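Local coordinates for protein dally-like, isoform A (Drosophila melanogaster, PDB 6XTZ) that is a glypican that probably acts as a cell-surface proteoglycan, binds Wnt and Hedgehog proteins and shields the palmitoleate lipid of Wnt so that it can signal at a distance, at residues 266-277 with 450-461. The protein carries 5 engineered substitutions. Numbering follows the deposited sequence.
Sequences DSEWENFAMAMD and RQRVKDYKKFWS
Trp269 and Trp460 meet inside the elongated all-helical glypican core, where helix 263-283 runs nearly antiparallel to helix 441-455 (157° between residues 266-277 and 450-455) and packs against the turn that follows it. The two indoles form a T-shaped pair: the edge of Trp460 comes down on one face of Trp269, with Trp460 NE1 3.2 Å from Trp269 CD2. Trp269 CG lies anti to the main-chain nitrogen (chi1 -173°), which sends the indole across to the turn, and its NE1 donates to Tyr456 O in a short bond of 2.5 Å, in the ring plane, with an N-H...O angle of 145°. That carbonyl opens the type I turn from Tyr456 to Phe459. Replacing Trp269 by a leucine would probably leave the Tyr456 carbonyl without this donor and the Trp460 edge without a ring to meet. Farther along, Val453 CG1 nestles against Ala273 (CB 3.9 Å away) and Met276, while the aliphatic part of Lys457 lies over the same alanine. Charged pairs flank this packing. Lys458 NZ reaches Glu270 OE2 at 3.1 Å from above the carboxylate plane, and the extended Arg450 puts NE 2.7 Å from Asp277 OD1 in a nearly straight bond, with Lys454 NZ a longer third member of that network. One water bridges Arg450 O and Asp277 OD1; another accepts from Trp460 N within reach of Asp266 OD1 and Lys457 O. Met76 of helix 51-110 and Ala210 of helix 185-216 also pack on Trp269, completing an antiparallel helix packing that continues onto a helix-breaking turn, within the glypican helical bundle.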
ATOM      1  N   ASP A 266       3.526 -10.464  -3.936  1.00 36.67           N
ATOM      2  CA  ASP A 266       2.938 -10.814  -2.649  1.00 40.52           C
ATOM      3  C   ASP A 266       3.901 -10.531  -1.501  1.00 41.80           C
ATOM      4  O   ASP A 266       3.500  -9.977  -0.472  1.00 38.43           O
ATOM      5  CB  ASP A 266       2.521 -12.283  -2.653  1.00 40.28           C
ATOM      6  CG  ASP A 266       2.216 -12.807  -1.268  1.00 42.10           C
ATOM      7  OD1 ASP A 266       1.385 -12.195  -0.567  1.00 41.76           O
ATOM      8  OD2 ASP A 266       2.803 -13.841  -0.886  1.00 47.22           O
ATOM      9  N   SER A 267       5.175 -10.901  -1.658  1.00 38.94           N
ATOM     10  CA  SER A 267       6.130 -10.708  -0.571  1.00 41.75           C
ATOM     11  C   SER A 267       6.389  -9.228  -0.318  1.00 42.71           C
ATOM     12  O   SER A 267       6.462  -8.794   0.838  1.00 46.09           O
ATOM     13  CB  SER A 267       7.435 -11.445  -0.877  1.00 49.20           C
ATOM     14  OG  SER A 267       8.069 -10.917  -2.028  1.00 57.10           O
ATOM     15  N   GLU A 268       6.521  -8.435  -1.383  1.00 38.28           N
ATOM     16  CA  GLU A 268       6.716  -7.000  -1.204  1.00 40.09           C
ATOM     17  C   GLU A 268       5.460  -6.322  -0.669  1.00 45.47           C
ATOM     18  O   GLU A 268       5.558  -5.307   0.029  1.00 45.84           O
ATOM     19  CB  GLU A 268       7.153  -6.355  -2.519  1.00 35.68           C
ATOM     20  CG  GLU A 268       8.500  -6.842  -3.030  1.00 38.69           C
ATOM     21  CD  GLU A 268       9.655  -6.451  -2.122  1.00 40.38           C
ATOM     22  OE1 GLU A 268       9.480  -5.559  -1.265  1.00 46.24           O
ATOM     23  OE2 GLU A 268      10.745  -7.039  -2.268  1.00 45.85           O
ATOM     24  N   TRP A 269       4.280  -6.863  -0.983  1.00 43.26           N
ATOM     25  CA  TRP A 269       3.048  -6.335  -0.407  1.00 41.13           C
ATOM     26  C   TRP A 269       3.057  -6.473   1.110  1.00 45.37           C
ATOM     27  O   TRP A 269       2.577  -5.586   1.826  1.00 41.25           O
ATOM     28  CB  TRP A 269       1.840  -7.053  -1.009  1.00 37.20           C
ATOM     29  CG  TRP A 269       0.511  -6.484  -0.601  1.00 34.20           C
ATOM     30  CD1 TRP A 269      -0.268  -6.887   0.444  1.00 34.70           C
ATOM     31  CD2 TRP A 269      -0.201  -5.418  -1.243  1.00 33.06           C
ATOM     32  NE1 TRP A 269      -1.418  -6.136   0.496  1.00 34.18           N
ATOM     33  CE2 TRP A 269      -1.400  -5.226  -0.528  1.00 32.00           C
ATOM     34  CE3 TRP A 269       0.061  -4.608  -2.353  1.00 30.34           C
ATOM     35  CZ2 TRP A 269      -2.335  -4.256  -0.886  1.00 33.36           C
ATOM     36  CZ3 TRP A 269      -0.868  -3.647  -2.706  1.00 34.13           C
ATOM     37  CH2 TRP A 269      -2.052  -3.478  -1.975  1.00 36.80           C
ATOM     38  N   GLU A 270       3.607  -7.578   1.618  1.00 43.38           N
ATOM     39  CA  GLU A 270       3.765  -7.731   3.059  1.00 41.39           C
ATOM     40  C   GLU A 270       4.746  -6.709   3.615  1.00 43.20           C
ATOM     41  O   GLU A 270       4.524  -6.152   4.696  1.00 44.48           O
ATOM     42  CB  GLU A 270       4.218  -9.153   3.393  1.00 38.43           C
ATOM     43  CG  GLU A 270       3.181 -10.223   3.088  1.00 45.74           C
ATOM     44  CD  GLU A 270       3.594 -11.593   3.587  1.00 58.37           C
ATOM     45  OE1 GLU A 270       4.666 -11.700   4.216  1.00 65.79           O
ATOM     46  OE2 GLU A 270       2.847 -12.565   3.349  1.00 66.38           O
ATOM     47  N   ASN A 271       5.841  -6.449   2.892  1.00 42.21           N
ATOM     48  CA  ASN A 271       6.768  -5.403   3.314  1.00 44.87           C
ATOM     49  C   ASN A 271       6.087  -4.041   3.319  1.00 42.19           C
ATOM     50  O   ASN A 271       6.338  -3.214   4.202  1.00 48.94           O
ATOM     51  CB  ASN A 271       7.998  -5.379   2.405  1.00 42.02           C
ATOM     52  CG  ASN A 271       8.834  -6.640   2.513  1.00 45.41           C
ATOM     53  OD1 ASN A 271       8.755  -7.370   3.500  1.00 51.05           O
ATOM     54  ND2 ASN A 271       9.648  -6.895   1.498  1.00 42.08           N
ATOM     55  N   PHE A 272       5.220  -3.791   2.333  1.00 41.22           N
ATOM     56  CA  PHE A 272       4.455  -2.549   2.310  1.00 42.42           C
ATOM     57  C   PHE A 272       3.541  -2.442   3.524  1.00 39.88           C
ATOM     58  O   PHE A 272       3.442  -1.376   4.142  1.00 38.03           O
ATOM     59  CB  PHE A 272       3.642  -2.459   1.017  1.00 39.22           C
ATOM     60  CG  PHE A 272       2.509  -1.473   1.079  1.00 37.60           C
ATOM     61  CD1 PHE A 272       2.742  -0.118   0.908  1.00 33.37           C
ATOM     62  CD2 PHE A 272       1.210  -1.901   1.305  1.00 39.15           C
ATOM     63  CE1 PHE A 272       1.701   0.791   0.963  1.00 34.05           C
ATOM     64  CE2 PHE A 272       0.165  -0.996   1.365  1.00 41.02           C
ATOM     65  CZ  PHE A 272       0.413   0.352   1.197  1.00 36.91           C
ATOM     66  N   ALA A 273       2.861  -3.534   3.880  1.00 37.45           N
ATOM     67  CA  ALA A 273       1.946  -3.496   5.017  1.00 38.20           C
ATOM     68  C   ALA A 273       2.698  -3.307   6.328  1.00 38.67           C
ATOM     69  O   ALA A 273       2.204  -2.635   7.241  1.00 39.71           O
ATOM     70  CB  ALA A 273       1.106  -4.771   5.061  1.00 30.37           C
ATOM     71  N   MET A 274       3.889  -3.897   6.446  1.00 41.93           N
ATOM     72  CA  MET A 274       4.667  -3.741   7.669  1.00 40.94           C
ATOM     73  C   MET A 274       5.243  -2.335   7.778  1.00 43.67           C
ATOM     74  O   MET A 274       5.319  -1.772   8.876  1.00 41.75           O
ATOM     75  CB  MET A 274       5.779  -4.789   7.726  1.00 48.99           C
ATOM     76  CG  MET A 274       5.275  -6.213   7.898  1.00 64.33           C
ATOM     77  SD  MET A 274       6.593  -7.435   8.071  1.00 75.74           S
ATOM     78  CE  MET A 274       7.401  -7.294   6.479  1.00 73.88           C
ATOM     79  N   ALA A 275       5.648  -1.748   6.652  1.00 41.34           N
ATOM     80  CA  ALA A 275       6.155  -0.382   6.681  1.00 36.12           C
ATOM     81  C   ALA A 275       5.031   0.617   6.925  1.00 38.28           C
ATOM     82  O   ALA A 275       5.236   1.638   7.593  1.00 40.21           O
ATOM     83  CB  ALA A 275       6.890  -0.067   5.380  1.00 31.78           C
ATOM     84  N   MET A 276       3.835   0.341   6.394  1.00 38.59           N
ATOM     85  CA  MET A 276       2.690   1.206   6.660  1.00 39.12           C
ATOM     86  C   MET A 276       2.319   1.194   8.136  1.00 38.41           C
ATOM     87  O   MET A 276       1.949   2.231   8.699  1.00 35.04           O
ATOM     88  CB  MET A 276       1.493   0.777   5.811  1.00 34.74           C
ATOM     89  CG  MET A 276       1.581   1.205   4.364  1.00 39.82           C
ATOM     90  SD  MET A 276       1.287   2.965   4.124  1.00 38.69           S
ATOM     91  CE  MET A 276      -0.451   3.072   4.532  1.00 33.67           C
ATOM     92  N   ASP A 277       2.395   0.026   8.778  1.00 40.57           N
ATOM     93  CA  ASP A 277       2.066  -0.054  10.196  1.00 41.10           C
ATOM     94  C   ASP A 277       3.090   0.685  11.047  1.00 48.53           C
ATOM     95  O   ASP A 277       2.745   1.217  12.108  1.00 49.44           O
ATOM     96  CB  ASP A 277       1.963  -1.515  10.629  1.00 43.13           C
ATOM     97  CG  ASP A 277       1.345  -1.673  12.004  1.00 45.34           C
ATOM     98  OD1 ASP A 277       0.118  -1.480  12.132  1.00 47.67           O
ATOM     99  OD2 ASP A 277       2.084  -1.993  12.958  1.00 48.00           O
ATOM    100  N   ARG A 450      -4.749   2.018   8.952  1.00 45.43           N
ATOM    101  CA  ARG A 450      -3.834   1.055   9.558  1.00 44.49           C
ATOM    102  C   ARG A 450      -4.498  -0.304   9.742  1.00 41.85           C
ATOM    103  O   ARG A 450      -3.872  -1.346   9.510  1.00 38.95           O
ATOM    104  CB  ARG A 450      -3.328   1.589  10.899  1.00 35.85           C
ATOM    105  CG  ARG A 450      -2.369   0.661  11.620  1.00 43.96           C
ATOM    106  CD  ARG A 450      -2.047   1.180  13.014  1.00 42.28           C
ATOM    107  NE  ARG A 450      -1.025   0.374  13.676  1.00 38.27           N
ATOM    108  CZ  ARG A 450      -0.534   0.639  14.884  1.00 60.16           C
ATOM    109  NH1 ARG A 450      -0.974   1.687  15.567  1.00 39.61           N
ATOM    110  NH2 ARG A 450       0.395  -0.147  15.409  1.00 54.69           N
ATOM    111  N   GLN A 451      -5.767  -0.316  10.151  1.00 41.71           N
ATOM    112  CA  GLN A 451      -6.459  -1.582  10.358  1.00 41.87           C
ATOM    113  C   GLN A 451      -6.765  -2.269   9.033  1.00 47.40           C
ATOM    114  O   GLN A 451      -6.659  -3.496   8.923  1.00 47.72           O
ATOM    115  CB  GLN A 451      -7.742  -1.355  11.157  1.00 46.83           C
ATOM    116  CG  GLN A 451      -8.488  -2.634  11.499  1.00 51.92           C
ATOM    117  CD  GLN A 451      -7.651  -3.590  12.327  1.00 57.05           C
ATOM    118  OE1 GLN A 451      -7.011  -3.192  13.301  1.00 58.15           O
ATOM    119  NE2 GLN A 451      -7.650  -4.861  11.940  1.00 57.12           N
ATOM    120  N   ARG A 452      -7.144  -1.497   8.012  1.00 47.00           N
ATOM    121  CA  ARG A 452      -7.480  -2.103   6.729  1.00 44.28           C
ATOM    122  C   ARG A 452      -6.231  -2.593   6.004  1.00 46.81           C
ATOM    123  O   ARG A 452      -6.257  -3.650   5.361  1.00 49.57           O
ATOM    124  CB  ARG A 452      -8.264  -1.114   5.867  1.00 39.21           C
ATOM    125  CG  ARG A 452      -9.611  -0.735   6.467  1.00 41.18           C
ATOM    126  CD  ARG A 452     -10.360   0.259   5.599  1.00 49.75           C
ATOM    127  NE  ARG A 452     -11.549   0.773   6.273  1.00 62.22           N
ATOM    128  CZ  ARG A 452     -12.757   0.225   6.190  1.00 69.02           C
ATOM    129  NH1 ARG A 452     -12.947  -0.863   5.455  1.00 68.79           N
ATOM    130  NH2 ARG A 452     -13.778   0.766   6.842  1.00 71.06           N
ATOM    131  N   VAL A 453      -5.128  -1.846   6.096  1.00 38.66           N
ATOM    132  CA  VAL A 453      -3.867  -2.336   5.545  1.00 39.05           C
ATOM    133  C   VAL A 453      -3.424  -3.588   6.290  1.00 41.44           C
ATOM    134  O   VAL A 453      -2.860  -4.518   5.700  1.00 44.47           O
ATOM    135  CB  VAL A 453      -2.794  -1.231   5.584  1.00 37.62           C
ATOM    136  CG1 VAL A 453      -1.440  -1.781   5.160  1.00 32.08           C
ATOM    137  CG2 VAL A 453      -3.195  -0.077   4.678  1.00 35.16           C
ATOM    138  N   LYS A 454      -3.691  -3.639   7.597  1.00 40.75           N
ATOM    139  CA  LYS A 454      -3.436  -4.852   8.364  1.00 44.69           C
ATOM    140  C   LYS A 454      -4.282  -6.011   7.851  1.00 50.90           C
ATOM    141  O   LYS A 454      -3.830  -7.163   7.843  1.00 57.49           O
ATOM    142  CB  LYS A 454      -3.717  -4.596   9.845  1.00 50.95           C
ATOM    143  CG  LYS A 454      -2.995  -5.525  10.804  1.00 58.11           C
ATOM    144  CD  LYS A 454      -3.445  -5.269  12.237  1.00 66.56           C
ATOM    145  CE  LYS A 454      -2.410  -5.753  13.241  1.00 76.05           C
ATOM    146  NZ  LYS A 454      -1.161  -4.945  13.170  1.00 77.55           N
ATOM    147  N   ASP A 455      -5.512  -5.726   7.416  1.00 45.85           N
ATOM    148  CA  ASP A 455      -6.379  -6.782   6.901  1.00 44.14           C
ATOM    149  C   ASP A 455      -5.881  -7.307   5.559  1.00 38.30           C
ATOM    150  O   ASP A 455      -5.944  -8.513   5.299  1.00 46.23           O
ATOM    151  CB  ASP A 455      -7.815  -6.272   6.773  1.00 47.29           C
ATOM    152  CG  ASP A 455      -8.463  -5.988   8.119  1.00 53.26           C
ATOM    153  OD1 ASP A 455      -8.040  -6.588   9.130  1.00 55.38           O
ATOM    154  OD2 ASP A 455      -9.408  -5.171   8.159  1.00 51.32           O
ATOM    155  N   TYR A 456      -5.383  -6.421   4.696  1.00 39.07           N
ATOM    156  CA  TYR A 456      -4.931  -6.791   3.361  1.00 43.23           C
ATOM    157  C   TYR A 456      -3.465  -7.205   3.316  1.00 42.85           C
ATOM    158  O   TYR A 456      -2.893  -7.285   2.224  1.00 37.11           O
ATOM    159  CB  TYR A 456      -5.160  -5.636   2.384  1.00 42.75           C
ATOM    160  CG  TYR A 456      -6.614  -5.287   2.160  1.00 42.15           C
ATOM    161  CD1 TYR A 456      -7.510  -6.232   1.678  1.00 45.39           C
ATOM    162  CD2 TYR A 456      -7.085  -4.007   2.414  1.00 44.66           C
ATOM    163  CE1 TYR A 456      -8.840  -5.912   1.468  1.00 49.73           C
ATOM    164  CE2 TYR A 456      -8.408  -3.679   2.208  1.00 48.89           C
ATOM    165  CZ  TYR A 456      -9.282  -4.632   1.736  1.00 47.52           C
ATOM    166  OH  TYR A 456     -10.599  -4.297   1.533  1.00 49.20           O
ATOM    167  N   LYS A 457      -2.848  -7.469   4.471  1.00 46.10           N
ATOM    168  CA  LYS A 457      -1.437  -7.840   4.495  1.00 45.44           C
ATOM    169  C   LYS A 457      -1.198  -9.143   3.742  1.00 43.24           C
ATOM    170  O   LYS A 457      -0.302  -9.229   2.894  1.00 42.34           O
ATOM    171  CB  LYS A 457      -0.953  -7.954   5.941  1.00 46.56           C
ATOM    172  CG  LYS A 457       0.514  -8.333   6.091  1.00 50.36           C
ATOM    173  CD  LYS A 457       0.972  -8.169   7.537  1.00 56.68           C
ATOM    174  CE  LYS A 457       2.433  -8.556   7.716  1.00 61.31           C
ATOM    175  NZ  LYS A 457       2.661 -10.007   7.488  1.00 70.63           N
ATOM    176  N   LYS A 458      -1.994 -10.170   4.038  1.00 38.83           N
ATOM    177  CA  LYS A 458      -1.875 -11.475   3.402  1.00 44.91           C
ATOM    178  C   LYS A 458      -2.847 -11.642   2.238  1.00 46.50           C
ATOM    179  O   LYS A 458      -3.236 -12.769   1.916  1.00 47.92           O
ATOM    180  CB  LYS A 458      -2.093 -12.585   4.430  1.00 49.26           C
ATOM    181  CG  LYS A 458      -1.156 -12.535   5.627  1.00 54.16           C
ATOM    182  CD  LYS A 458       0.245 -12.995   5.258  1.00 61.91           C
ATOM    183  CE  LYS A 458       1.113 -13.154   6.497  1.00 65.13           C
ATOM    184  NZ  LYS A 458       2.452 -13.715   6.166  1.00 71.75           N
ATOM    185  N   PHE A 459      -3.242 -10.537   1.598  1.00 43.55           N
ATOM    186  CA  PHE A 459      -4.288 -10.601   0.580  1.00 39.68           C
ATOM    187  C   PHE A 459      -3.879 -11.486  -0.591  1.00 40.56           C
ATOM    188  O   PHE A 459      -4.673 -12.307  -1.064  1.00 33.80           O
ATOM    189  CB  PHE A 459      -4.632  -9.194   0.087  1.00 36.06           C
ATOM    190  CG  PHE A 459      -5.524  -9.182  -1.124  1.00 41.50           C
ATOM    191  CD1 PHE A 459      -6.898  -9.298  -0.991  1.00 40.26           C
ATOM    192  CD2 PHE A 459      -4.987  -9.064  -2.398  1.00 45.12           C
ATOM    193  CE1 PHE A 459      -7.720  -9.294  -2.105  1.00 42.40           C
ATOM    194  CE2 PHE A 459      -5.804  -9.063  -3.514  1.00 37.47           C
ATOM    195  CZ  PHE A 459      -7.171  -9.176  -3.366  1.00 36.67           C
ATOM    196  N   TRP A 460      -2.645 -11.334  -1.072  1.00 43.84           N
ATOM    197  CA  TRP A 460      -2.238 -12.020  -2.293  1.00 44.71           C
ATOM    198  C   TRP A 460      -1.992 -13.507  -2.059  1.00 42.20           C
ATOM    199  O   TRP A 460      -2.368 -14.335  -2.895  1.00 40.82           O
ATOM    200  CB  TRP A 460      -0.998 -11.340  -2.875  1.00 43.07           C
ATOM    201  CG  TRP A 460      -1.263  -9.914  -3.249  1.00 43.91           C
ATOM    202  CD1 TRP A 460      -0.957  -8.804  -2.518  1.00 47.56           C
ATOM    203  CD2 TRP A 460      -1.917  -9.446  -4.435  1.00 39.38           C
ATOM    204  NE1 TRP A 460      -1.370  -7.672  -3.181  1.00 45.31           N
ATOM    205  CE2 TRP A 460      -1.962  -8.039  -4.360  1.00 41.81           C
ATOM    206  CE3 TRP A 460      -2.460 -10.079  -5.557  1.00 34.99           C
ATOM    207  CZ2 TRP A 460      -2.530  -7.255  -5.362  1.00 41.03           C
ATOM    208  CZ3 TRP A 460      -3.026  -9.299  -6.550  1.00 40.56           C
ATOM    209  CH2 TRP A 460      -3.056  -7.902  -6.447  1.00 39.75           C
ATOM    210  N   SER A 461      -1.374 -13.870  -0.933  1.00 44.61           N
ATOM    211  CA  SER A 461      -1.164 -15.284  -0.641  1.00 43.08           C
ATOM    212  C   SER A 461      -2.452 -15.981  -0.224  1.00 46.44           C
ATOM    213  O   SER A 461      -2.514 -17.215  -0.261  1.00 54.18           O
ATOM    214  CB  SER A 461      -0.103 -15.454   0.449  1.00 41.65           C
ATOM    215  OG  SER A 461      -0.485 -14.808   1.653  1.00 41.02           O
TER
HETATM  216  O   HOH W   1      -0.268 -10.388   0.366  1.00 35.69           O
HETATM  217  O   HOH W   2       0.878 -12.671   1.774  1.00 44.36           O
HETATM  218  O   HOH W   3      -1.116  -1.634   9.426  1.00 42.63           O